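Local coordinates for protein short chain dehydrogenase (Rhodopseudomonas palustris, PDB 3H7A) that probably catalyses NAD(P)-dependent oxidation or reduction of a substrate not yet identified, as a member of the short-chain dehydrogenase family, at residues 117-120 with 121-125. Numbering follows the deposited sequence.
Sequences AGFV and SGRES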
ATOM      1  N   ALA B 117      19.918 -13.965   5.699  1.00 18.17           N
ATOM      2  CA  ALA B 117      19.755 -14.870   6.830  1.00 22.22           C
ATOM      3  C   ALA B 117      18.315 -15.333   6.982  1.00 22.16           C
ATOM      4  O   ALA B 117      18.061 -16.482   7.364  1.00 30.24           O
ATOM      5  CB  ALA B 117      20.217 -14.198   8.077  1.00 22.49           C
ATOM      6  N   GLY B 118      17.375 -14.443   6.666  1.00 18.08           N
ATOM      7  CA  GLY B 118      15.961 -14.742   6.723  1.00 17.88           C
ATOM      8  C   GLY B 118      15.529 -15.681   5.638  1.00 21.51           C
ATOM      9  O   GLY B 118      14.714 -16.560   5.875  1.00 26.69           O
ATOM     10  N   PHE B 119      16.064 -15.479   4.438  1.00 22.00           N
ATOM     11  CA  PHE B 119      15.793 -16.385   3.325  1.00 19.05           C
ATOM     12  C   PHE B 119      16.248 -17.805   3.653  1.00 23.52           C
ATOM     13  O   PHE B 119      15.521 -18.762   3.390  1.00 21.27           O
ATOM     14  CB  PHE B 119      16.466 -15.896   2.039  1.00 21.26           C
ATOM     15  CG  PHE B 119      16.585 -16.965   0.967  1.00 22.90           C
ATOM     16  CD1 PHE B 119      15.461 -17.410   0.285  1.00 20.54           C
ATOM     17  CD2 PHE B 119      17.822 -17.512   0.653  1.00 25.23           C
ATOM     18  CE1 PHE B 119      15.561 -18.389  -0.695  1.00 23.26           C
ATOM     19  CE2 PHE B 119      17.939 -18.501  -0.319  1.00 15.99           C
ATOM     20  CZ  PHE B 119      16.803 -18.938  -0.995  1.00 16.81           C
ATOM     21  N   VAL B 120      17.439 -17.936   4.229  1.00 25.91           N
ATOM     22  CA  VAL B 120      18.006 -19.256   4.485  1.00 20.43           C
ATOM     23  C   VAL B 120      17.232 -19.928   5.601  1.00 22.88           C
ATOM     24  O   VAL B 120      16.825 -21.083   5.453  1.00 18.38           O
ATOM     25  CB  VAL B 120      19.527 -19.219   4.755  1.00 19.88           C
ATOM     26  CG1 VAL B 120      20.064 -20.615   5.088  1.00 22.66           C
ATOM     27  CG2 VAL B 120      20.264 -18.652   3.525  1.00 17.69           C
ATOM     28  N   SER B 121      16.985 -19.186   6.681  1.00 20.50           N
ATOM     29  CA  SER B 121      16.149 -19.667   7.782  1.00 17.77           C
ATOM     30  C   SER B 121      14.769 -20.093   7.328  1.00 23.73           C
ATOM     31  O   SER B 121      14.243 -21.101   7.803  1.00 25.36           O
ATOM     32  CB  SER B 121      15.978 -18.576   8.819  1.00 15.20           C
ATOM     33  OG  SER B 121      17.239 -18.209   9.319  1.00 20.50           O
ATOM     34  N   GLY B 122      14.180 -19.318   6.422  1.00 19.94           N
ATOM     35  CA  GLY B 122      12.848 -19.614   5.942  1.00 19.26           C
ATOM     36  C   GLY B 122      12.836 -20.879   5.111  1.00 22.47           C
ATOM     37  O   GLY B 122      12.046 -21.788   5.374  1.00 23.77           O
ATOM     38  N   ARG B 123      13.717 -20.926   4.112  1.00 25.30           N
ATOM     39  CA  ARG B 123      13.834 -22.064   3.199  1.00 23.14           C
ATOM     40  C   ARG B 123      14.132 -23.372   3.920  1.00 28.19           C
ATOM     41  O   ARG B 123      13.493 -24.400   3.659  1.00 26.01           O
ATOM     42  CB  ARG B 123      14.921 -21.797   2.146  1.00 24.14           C
ATOM     43  CG  ARG B 123      14.998 -22.881   1.065  1.00 22.46           C
ATOM     44  CD  ARG B 123      16.288 -22.785   0.258  1.00 27.86           C
ATOM     45  NE  ARG B 123      17.476 -22.980   1.092  1.00 30.83           N
ATOM     46  CZ  ARG B 123      18.703 -22.590   0.763  1.00 30.89           C
ATOM     47  NH1 ARG B 123      18.922 -21.974  -0.396  1.00 25.27           N
ATOM     48  NH2 ARG B 123      19.714 -22.814   1.595  1.00 25.87           N
ATOM     49  N   GLU B 124      15.083 -23.324   4.847  1.00 27.85           N
ATOM     50  CA  GLU B 124      15.447 -24.513   5.607  1.00 26.18           C
ATOM     51  C   GLU B 124      14.379 -24.931   6.611  1.00 29.63           C
ATOM     52  O   GLU B 124      14.173 -26.123   6.801  1.00 30.54           O
ATOM     53  CB  GLU B 124      16.830 -24.358   6.262  1.00 23.65           C
ATOM     54  CG  GLU B 124      17.975 -24.209   5.244  1.00 28.42           C
ATOM     55  CD  GLU B 124      17.970 -25.291   4.149  1.00 34.46           C
ATOM     56  OE1 GLU B 124      17.999 -26.501   4.484  1.00 33.67           O
ATOM     57  OE2 GLU B 124      17.939 -24.928   2.951  1.00 30.28           O
ATOM     58  N   SER B 125      13.703 -23.965   7.243  1.00 28.04           N
ATOM     59  CA  SER B 125      12.548 -24.272   8.082  1.00 23.54           C
ATOM     60  C   SER B 125      11.420 -24.933   7.291  1.00 28.05           C
ATOM     61  O   SER B 125      10.845 -25.903   7.745  1.00 26.75           O
ATOM     62  CB  SER B 125      12.031 -23.019   8.767  1.00 27.13           C
ATOM     63  OG  SER B 125      12.983 -22.557   9.705  1.00 23.81           O
TER
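Ser121 doubly engages the carbonyl oxygen of Ala117, one turn back in the same helix. Ser121 N donates to Ala117 O at 3.0 Å, and Ser121 OG donates to the same oxygen at 2.7 Å. The two donors come from opposite faces of the carbonyl plane. With chi1 at -60°, OG sits beside its own backbone N and turns back to the preceding turn. Ser125 OG lies 2.7 Å from Ser121 O, which also accepts from Ser125 N. Ser125 OG is also hydrogen-bonded to Thr87 OG1. The backbone bonds Gly122 to Gly118, Arg123 to Phe119 and Glu124 to Val120 continue the alpha-helical pattern. This is the middle of helix 104-132, which packs on the parallel sheet of a Rossmann fold. The serine side touches helix 68-81 and strand 84-89. The other side meets a second subunit, where Phe107 of that subunit stacks on Phe119. Charge pairing joins neighbours: Arg123 NE forms a salt bridge with Glu124 OE2 at 2.7 Å, and the carboxylate oxygen accepts on its anti lone pair, the one away from OE1. Arg123 NH1 also pairs with Asp104 of the second subunit. A leucine at this position would probably leave Glu124 OE2 and Asp104 of the second subunit without their cationic mate. Arg123 NH1 packs obliquely against Phe119 CE2 at 3.6 Å, the guanidinium and ring planes 73° apart. Val120 CG1 lies 4.1 Å from Arg123 NH2.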